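Local structure of polycyclic ketone monooxygenase (Myceliophthora thermophila, 5MQ6) at residues F581-H586 with G624-G629; F528-S533 with V547-I552. The protein catalyses Baeyer-Villiger oxidation with FAD and NADPH, inserting one oxygen atom beside a ketone carbonyl to give esters or lactones, and is particularly active on polycyclic ketones. All blocks are in the same frame, centred on the assembly; numbering follows the deposited sequence.

In the fold
Following the chain from its N terminus, contact 2 comes first. Strand 527-529 runs into the loop 530-533, and after a short excursion the chain returns as helix 541-562, whose turn 547-552 packs back on the segment just left, near the bound FAD. Contact 1 opens only after contact 2 has closed: the end of helix 573-585 meets the loop 624-629, closing a longer excursion of mostly irregular chain that includes helix 616-621. The two closures therefore follow in series, neither nesting nor crossing. They nevertheless touch in space, where N625 of contact 1 packs against L532 and S533 of contact 2, which brings the loop before helix 630-641 against the loop that follows strand 527-529.

Contact 1 (F581-H586 with G624-G629); sequences FEIMKH and GNLSQG
H586 spends both ring nitrogens on two different segments: ND1 meets S627 OG across the contact at 2.8 Å, nearly straight at 167°, while NE2 donates to E582 OE2 one helical turn back, at 2.9 Å. Histidine suits this place because its two ring nitrogens, set apart on the rim, can serve a helix side chain and a loop at once. The carboxylate oxygen lies in the ring plane, yet the N-H reaches it from above the carboxylate plane, and the other oxygen of E582 forms a salt bridge with K585 NZ. The two bonds should fix the turn of the imidazole, and the carboxylate would probably favour a proton on NE2. S627 OG, set between its backbone N and carbonyl carbon (chi1 64°), also accepts from Q628 NE2 at 3.0 Å; that amide binds G372 O as well.

L626 lies over one face of the imidazole, its CD2 4.1 Å from the H586 ring centroid and displaced toward the rim, a CH-pi contact. The same methyl touches I583 CD1 at 3.8 Å, the two side chains crossing at about a right angle. I583 CG2 packs on G624 O at 3.3 Å. A water bridges the backbones, donating to I583 O and to N625 O, while N625 OD1 accepts a hydrogen bond from S535 N. The arrangement is a His-carboxylate hydrogen bond extended to a serine hydroxyl, here a structural tie between the end of helix 573-585 and the loop leading into helix 630-641.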
ATOM      1  N   PHE A 581       1.255  25.097   3.199  1.00 21.35           N
ATOM      2  CA  PHE A 581       2.008  25.972   2.295  1.00 19.29           C
ATOM      3  C   PHE A 581       3.414  25.411   2.088  1.00 20.49           C
ATOM      4  O   PHE A 581       3.971  25.516   1.009  1.00 21.50           O
ATOM      5  CB  PHE A 581       1.981  27.447   2.734  1.00 22.33           C
ATOM      6  CG  PHE A 581       0.728  28.148   2.322  1.00 21.44           C
ATOM      7  CD1 PHE A 581      -0.451  27.887   2.985  1.00 20.35           C
ATOM      8  CD2 PHE A 581       0.695  28.945   1.164  1.00 22.11           C
ATOM      9  CE1 PHE A 581      -1.654  28.439   2.567  1.00 22.69           C
ATOM     10  CE2 PHE A 581      -0.509  29.528   0.732  1.00 23.31           C
ATOM     11  CZ  PHE A 581      -1.699  29.267   1.427  1.00 23.66           C
ATOM     12  N   GLU A 582       4.004  24.776   3.098  1.00 21.65           N
ATOM     13  CA  GLU A 582       5.275  24.048   2.852  1.00 21.53           C
ATOM     14  C   GLU A 582       5.077  22.993   1.749  1.00 19.04           C
ATOM     15  O   GLU A 582       5.887  22.933   0.813  1.00 19.45           O
ATOM     16  CB  GLU A 582       5.892  23.462   4.114  1.00 20.91           C
ATOM     17  CG  GLU A 582       7.124  22.635   3.987  1.00 24.09           C
ATOM     18  CD  GLU A 582       8.353  23.440   3.526  1.00 30.85           C
ATOM     19  OE1 GLU A 582       8.322  24.686   3.530  1.00 25.24           O
ATOM     20  OE2 GLU A 582       9.383  22.786   3.168  1.00 30.90           O
ATOM     21  N   ILE A 583       4.013  22.201   1.842  1.00 17.13           N
ATOM     22  CA  ILE A 583       3.806  21.140   0.892  1.00 19.39           C
ATOM     23  C   ILE A 583       3.664  21.759  -0.552  1.00 22.73           C
ATOM     24  O   ILE A 583       4.265  21.224  -1.528  1.00 20.40           O
ATOM     25  CB  ILE A 583       2.586  20.294   1.269  1.00 20.60           C
ATOM     26  CG1 ILE A 583       2.837  19.536   2.633  1.00 20.95           C
ATOM     27  CG2 ILE A 583       2.140  19.416   0.062  1.00 19.47           C
ATOM     28  CD1 ILE A 583       3.994  18.524   2.644  1.00 23.88           C
ATOM     29  N   MET A 584       2.935  22.865  -0.668  1.00 22.95           N
ATOM     30  CA  MET A 584       2.717  23.548  -1.963  1.00 22.95           C
ATOM     31  C   MET A 584       4.043  23.934  -2.598  1.00 22.12           C
ATOM     32  O   MET A 584       4.245  23.755  -3.812  1.00 24.92           O
ATOM     33  CB  MET A 584       1.925  24.803  -1.779  1.00 24.71           C
ATOM     34  CG  MET A 584       0.465  24.582  -1.471  1.00 27.03           C
ATOM     35  SD  MET A 584      -0.317  26.216  -1.203  1.00 34.97           S
ATOM     36  CE  MET A 584      -1.769  25.793  -0.313  1.00 31.70           C
ATOM     37  N   LYS A 585       4.991  24.367  -1.752  1.00 21.08           N
ATOM     38  CA  LYS A 585       6.330  24.729  -2.222  1.00 26.03           C
ATOM     39  C   LYS A 585       7.069  23.551  -2.929  1.00 29.65           C
ATOM     40  O   LYS A 585       7.996  23.755  -3.724  1.00 24.24           O
ATOM     41  CB  LYS A 585       7.078  25.233  -1.026  1.00 27.42           C
ATOM     42  CG  LYS A 585       8.439  25.752  -1.300  1.00 32.77           C
ATOM     43  CD  LYS A 585       8.961  26.482  -0.093  1.00 31.23           C
ATOM     44  CE  LYS A 585       9.743  25.601   0.784  1.00 28.44           C
ATOM     45  NZ  LYS A 585      10.002  26.374   2.028  1.00 29.60           N
ATOM     46  N   HIS A 586       6.695  22.321  -2.583  1.00 26.75           N
ATOM     47  CA  HIS A 586       7.341  21.132  -3.124  1.00 23.65           C
ATOM     48  C   HIS A 586       6.674  20.503  -4.359  1.00 22.71           C
ATOM     49  O   HIS A 586       7.202  19.502  -4.888  1.00 23.20           O
ATOM     50  CB  HIS A 586       7.412  20.077  -2.006  1.00 22.60           C
ATOM     51  CG  HIS A 586       8.385  20.413  -0.937  1.00 19.56           C
ATOM     52  ND1 HIS A 586       9.659  19.923  -0.920  1.00 18.08           N
ATOM     53  CD2 HIS A 586       8.283  21.219   0.151  1.00 21.92           C
ATOM     54  CE1 HIS A 586      10.290  20.373   0.154  1.00 21.20           C
ATOM     55  NE2 HIS A 586       9.491  21.209   0.793  1.00 19.54           N
ATOM     56  N   GLY A 624      -0.099  16.700  -1.865  1.00 22.03           N
ATOM     57  CA  GLY A 624       1.122  15.940  -2.166  1.00 21.13           C
ATOM     58  C   GLY A 624       2.064  15.916  -1.015  1.00 19.37           C
ATOM     59  O   GLY A 624       1.663  16.127   0.123  1.00 22.98           O
ATOM     60  N   ASN A 625       3.324  15.657  -1.328  1.00 18.72           N
ATOM     61  CA  ASN A 625       4.341  15.352  -0.390  1.00 18.19           C
ATOM     62  C   ASN A 625       5.508  16.310  -0.467  1.00 17.03           C
ATOM     63  O   ASN A 625       5.660  17.088  -1.387  1.00 21.02           O
ATOM     64  CB  ASN A 625       4.845  13.944  -0.693  1.00 20.14           C
ATOM     65  CG  ASN A 625       4.026  12.848  -0.033  1.00 22.68           C
ATOM     66  OD1 ASN A 625       3.270  13.073   0.843  1.00 20.09           O
ATOM     67  ND2 ASN A 625       4.303  11.611  -0.419  1.00 27.07           N
ATOM     68  N   LEU A 626       6.344  16.267   0.558  1.00 17.91           N
ATOM     69  CA  LEU A 626       7.628  16.883   0.507  1.00 19.82           C
ATOM     70  C   LEU A 626       8.367  16.194  -0.661  1.00 21.42           C
ATOM     71  O   LEU A 626       7.979  15.117  -1.077  1.00 21.86           O
ATOM     72  CB  LEU A 626       8.321  16.609   1.803  1.00 21.15           C
ATOM     73  CG  LEU A 626       7.696  17.112   3.079  1.00 18.52           C
ATOM     74  CD1 LEU A 626       8.509  16.565   4.213  1.00 19.90           C
ATOM     75  CD2 LEU A 626       7.793  18.625   3.126  1.00 20.74           C
ATOM     76  N   SER A 627       9.399  16.839  -1.210  1.00 20.59           N
ATOM     77  CA  SER A 627      10.080  16.383  -2.412  1.00 21.43           C
ATOM     78  C   SER A 627      11.513  15.882  -2.110  1.00 23.74           C
ATOM     79  O   SER A 627      12.277  15.623  -3.060  1.00 24.21           O
ATOM     80  CB  SER A 627      10.136  17.498  -3.459  1.00 20.51           C
ATOM     81  OG  SER A 627      10.914  18.589  -2.999  1.00 17.32           O
ATOM     82  N   GLN A 628      11.881  15.770  -0.819  1.00 18.73           N
ATOM     83  CA  GLN A 628      13.249  15.550  -0.466  1.00 20.81           C
ATOM     84  C   GLN A 628      13.627  14.182   0.057  1.00 21.93           C
ATOM     85  O   GLN A 628      14.794  13.971   0.423  1.00 25.97           O
ATOM     86  CB  GLN A 628      13.691  16.614   0.491  1.00 22.32           C
ATOM     87  CG  GLN A 628      13.488  18.053  -0.012  1.00 23.74           C
ATOM     88  CD  GLN A 628      14.410  18.445  -1.145  1.00 28.50           C
ATOM     89  OE1 GLN A 628      15.566  18.673  -0.913  1.00 33.47           O
ATOM     90  NE2 GLN A 628      13.898  18.524  -2.388  1.00 29.24           N
ATOM     91  N   GLY A 629      12.668  13.260   0.043  1.00 20.61           N
ATOM     92  CA  GLY A 629      12.792  11.885   0.548  1.00 20.20           C
ATOM     93  C   GLY A 629      12.627  11.581   2.021  1.00 19.98           C
ATOM     94  O   GLY A 629      12.671  12.490   2.927  1.00 18.29           O
TER
HETATM   95  O   HOH W   1       4.270  18.888  -2.936  1.00 18.17           O

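Contact 2 (F528-S533 with V547-I552); sequences FFTPLS and VGTEHI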
ATOM      1  N   PHE A 528      -4.805  10.571  15.303  1.00 16.66           N
ATOM      2  CA  PHE A 528      -3.622  10.519  14.491  1.00 14.58           C
ATOM      3  C   PHE A 528      -3.711   9.461  13.428  1.00 13.70           C
ATOM      4  O   PHE A 528      -4.424   8.504  13.610  1.00 14.22           O
ATOM      5  CB  PHE A 528      -2.368  10.268  15.397  1.00 15.10           C
ATOM      6  CG  PHE A 528      -2.095  11.392  16.363  1.00 13.85           C
ATOM      7  CD1 PHE A 528      -1.282  12.502  15.988  1.00 14.48           C
ATOM      8  CD2 PHE A 528      -2.584  11.342  17.633  1.00 13.84           C
ATOM      9  CE1 PHE A 528      -1.027  13.493  16.915  1.00 16.44           C
ATOM     10  CE2 PHE A 528      -2.355  12.384  18.554  1.00 13.21           C
ATOM     11  CZ  PHE A 528      -1.541  13.403  18.213  1.00 15.14           C
ATOM     12  N   PHE A 529      -2.948   9.619  12.355  1.00 14.61           N
ATOM     13  CA  PHE A 529      -3.011   8.704  11.245  1.00 15.15           C
ATOM     14  C   PHE A 529      -1.660   8.581  10.643  1.00 14.76           C
ATOM     15  O   PHE A 529      -0.897   9.520  10.652  1.00 13.53           O
ATOM     16  CB  PHE A 529      -4.104   9.089  10.221  1.00 15.73           C
ATOM     17  CG  PHE A 529      -4.308  10.599  10.031  1.00 17.12           C
ATOM     18  CD1 PHE A 529      -3.555  11.306   9.108  1.00 17.81           C
ATOM     19  CD2 PHE A 529      -5.278  11.334  10.751  1.00 20.26           C
ATOM     20  CE1 PHE A 529      -3.740  12.687   8.896  1.00 18.21           C
ATOM     21  CE2 PHE A 529      -5.417  12.727  10.548  1.00 18.91           C
ATOM     22  CZ  PHE A 529      -4.644  13.403   9.641  1.00 15.61           C
ATOM     23  N   THR A 530      -1.385   7.405  10.077  1.00 15.57           N
ATOM     24  CA  THR A 530      -0.072   7.151   9.488  1.00 16.46           C
ATOM     25  C   THR A 530       0.070   8.109   8.330  1.00 15.80           C
ATOM     26  O   THR A 530      -0.860   8.381   7.656  1.00 18.52           O
ATOM     27  CB  THR A 530       0.128   5.689   9.077  1.00 16.99           C
ATOM     28  OG1 THR A 530      -1.002   5.212   8.364  1.00 19.43           O
ATOM     29  CG2 THR A 530       0.114   4.789  10.249  1.00 17.80           C
ATOM     30  N   PRO A 531       1.217   8.699   8.167  1.00 14.54           N
ATOM     31  CA  PRO A 531       1.249   9.784   7.199  1.00 17.98           C
ATOM     32  C   PRO A 531       1.173   9.317   5.731  1.00 22.52           C
ATOM     33  O   PRO A 531       1.997   8.533   5.322  1.00 28.30           O
ATOM     34  CB  PRO A 531       2.590  10.464   7.503  1.00 15.94           C
ATOM     35  CG  PRO A 531       3.453   9.386   8.120  1.00 16.71           C
ATOM     36  CD  PRO A 531       2.537   8.407   8.759  1.00 14.95           C
ATOM     37  N   LEU A 532       0.252   9.882   4.957  1.00 21.72           N
ATOM     38  CA  LEU A 532       0.220   9.686   3.550  1.00 25.08           C
ATOM     39  C   LEU A 532       0.303  11.101   2.889  1.00 23.49           C
ATOM     40  O   LEU A 532       1.304  11.540   2.645  1.00 23.31           O
ATOM     41  CB  LEU A 532      -1.050   8.844   3.153  1.00 27.09           C
ATOM     42  CG  LEU A 532      -0.999   8.486   1.638  1.00 35.66           C
ATOM     43  CD1 LEU A 532       0.034   7.369   1.500  1.00 35.37           C
ATOM     44  CD2 LEU A 532      -2.331   8.101   0.940  1.00 35.26           C
ATOM     45  N   SER A 533      -0.759  11.855   2.691  1.00 24.85           N
ATOM     46  CA  SER A 533      -0.658  13.218   2.235  1.00 24.31           C
ATOM     47  C   SER A 533       0.301  14.063   3.136  1.00 25.69           C
ATOM     48  O   SER A 533       0.356  13.875   4.334  1.00 25.95           O
ATOM     49  CB  SER A 533      -2.013  13.916   2.290  1.00 27.98           C
ATOM     50  OG  SER A 533      -2.981  13.333   1.498  1.00 37.83           O
ATOM     51  N   VAL A 547       8.893   5.231  10.713  1.00 15.90           N
ATOM     52  CA  VAL A 547       9.041   6.685  10.945  1.00 17.84           C
ATOM     53  C   VAL A 547       7.772   7.291  11.519  1.00 18.89           C
ATOM     54  O   VAL A 547       7.814   8.023  12.537  1.00 18.15           O
ATOM     55  CB  VAL A 547       9.534   7.437   9.709  1.00 18.19           C
ATOM     56  CG1 VAL A 547       9.430   8.958   9.892  1.00 19.77           C
ATOM     57  CG2 VAL A 547      10.954   6.970   9.350  1.00 19.78           C
ATOM     58  N   GLY A 548       6.652   6.956  10.893  1.00 18.57           N
ATOM     59  CA  GLY A 548       5.423   7.617  11.241  1.00 19.66           C
ATOM     60  C   GLY A 548       4.854   7.184  12.601  1.00 18.94           C
ATOM     61  O   GLY A 548       4.429   8.042  13.367  1.00 17.30           O
ATOM     62  N   THR A 549       4.823   5.894  12.868  1.00 18.64           N
ATOM     63  CA  THR A 549       4.361   5.405  14.158  1.00 19.31           C
ATOM     64  C   THR A 549       5.222   5.928  15.318  1.00 20.16           C
ATOM     65  O   THR A 549       4.655   6.383  16.344  1.00 19.86           O
ATOM     66  CB  THR A 549       4.193   3.858  14.233  1.00 18.81           C
ATOM     67  OG1 THR A 549       5.430   3.240  14.072  1.00 17.77           O
ATOM     68  CG2 THR A 549       3.100   3.321  13.209  1.00 21.09           C
ATOM     69  N   GLU A 550       6.554   5.954  15.116  1.00 20.54           N
ATOM     70  CA  GLU A 550       7.469   6.551  16.104  1.00 20.04           C
ATOM     71  C   GLU A 550       7.167   8.028  16.359  1.00 20.49           C
ATOM     72  O   GLU A 550       7.143   8.456  17.515  1.00 16.39           O
ATOM     73  CB  GLU A 550       8.893   6.502  15.659  1.00 23.87           C
ATOM     74  CG  GLU A 550       9.871   7.118  16.674  1.00 26.26           C
ATOM     75  CD  GLU A 550      11.287   7.025  16.203  1.00 31.51           C
ATOM     76  OE1 GLU A 550      11.651   7.607  15.162  1.00 34.72           O
ATOM     77  OE2 GLU A 550      12.067   6.375  16.879  1.00 31.33           O
ATOM     78  N   HIS A 551       6.971   8.827  15.303  1.00 16.92           N
ATOM     79  CA  HIS A 551       6.655  10.217  15.556  1.00 14.58           C
ATOM     80  C   HIS A 551       5.349  10.381  16.360  1.00 16.04           C
ATOM     81  O   HIS A 551       5.296  11.168  17.300  1.00 17.30           O
ATOM     82  CB  HIS A 551       6.495  10.917  14.201  1.00 15.98           C
ATOM     83  CG  HIS A 551       6.269  12.366  14.302  1.00 15.38           C
ATOM     84  ND1 HIS A 551       7.152  13.224  14.942  1.00 16.46           N
ATOM     85  CD2 HIS A 551       5.235  13.121  13.885  1.00 16.48           C
ATOM     86  CE1 HIS A 551       6.666  14.452  14.907  1.00 17.60           C
ATOM     87  NE2 HIS A 551       5.500  14.411  14.276  1.00 18.88           N
ATOM     88  N   ILE A 552       4.291   9.693  15.919  1.00 14.75           N
ATOM     89  CA  ILE A 552       2.984   9.817  16.550  1.00 13.81           C
ATOM     90  C   ILE A 552       3.113   9.458  18.055  1.00 14.74           C
ATOM     91  O   ILE A 552       2.647  10.193  18.944  1.00 14.06           O
ATOM     92  CB  ILE A 552       1.943   8.949  15.812  1.00 13.38           C
ATOM     93  CG1 ILE A 552       1.670   9.590  14.437  1.00 14.43           C
ATOM     94  CG2 ILE A 552       0.649   8.864  16.630  1.00 12.82           C
ATOM     95  CD1 ILE A 552       0.885   8.759  13.442  1.00 14.53           C
TER
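I552 CG2 stands anti to its backbone N and CG1 anti to the carbonyl carbon (chi1 -70°), and CD1 is carried on by an extended chi2 of 168°, so one side chain offers two methyls to the strand end. CG2 presses on F528 CB at 3.5 Å and continues to F528 CG at 3.7 Å, approaching the ring obliquely. F528 CG likewise lies anti to its carbonyl carbon (chi1 -64°), and the two side chains run antiparallel alongside one another. CD1 reaches the backbone, 3.4 Å from F529 O. A branched isoleucine suits this place because it fills the angle between F528 and the carbonyl of F529. An alanine here would probably open a gap beside F528 and F529 O, leaving the phenylalanine ring less firmly held.

One turn earlier G548 lets the loop come close: P531 CD lies 3.9 Å from G548 CA, and a side chain on G548 would run into the proline ring. P531, rigid and without an N-H, suits this apolar face. T530 CG2 and T549 CG2 meet only loosely, at 4.5 Å, while T549 OG1 turns back to L545 O within its own helix. No hydrogen bond crosses the contact, which holds by apolar packing.

Helix 541-562 thus lies against the end of strand 527-529, which pairs in parallel with strand 218-221. Helix 88-99 touches both segments through Y93, which meets T530 and I552, and helix 630-641 does so through Y633 on P531 and L637 on V547.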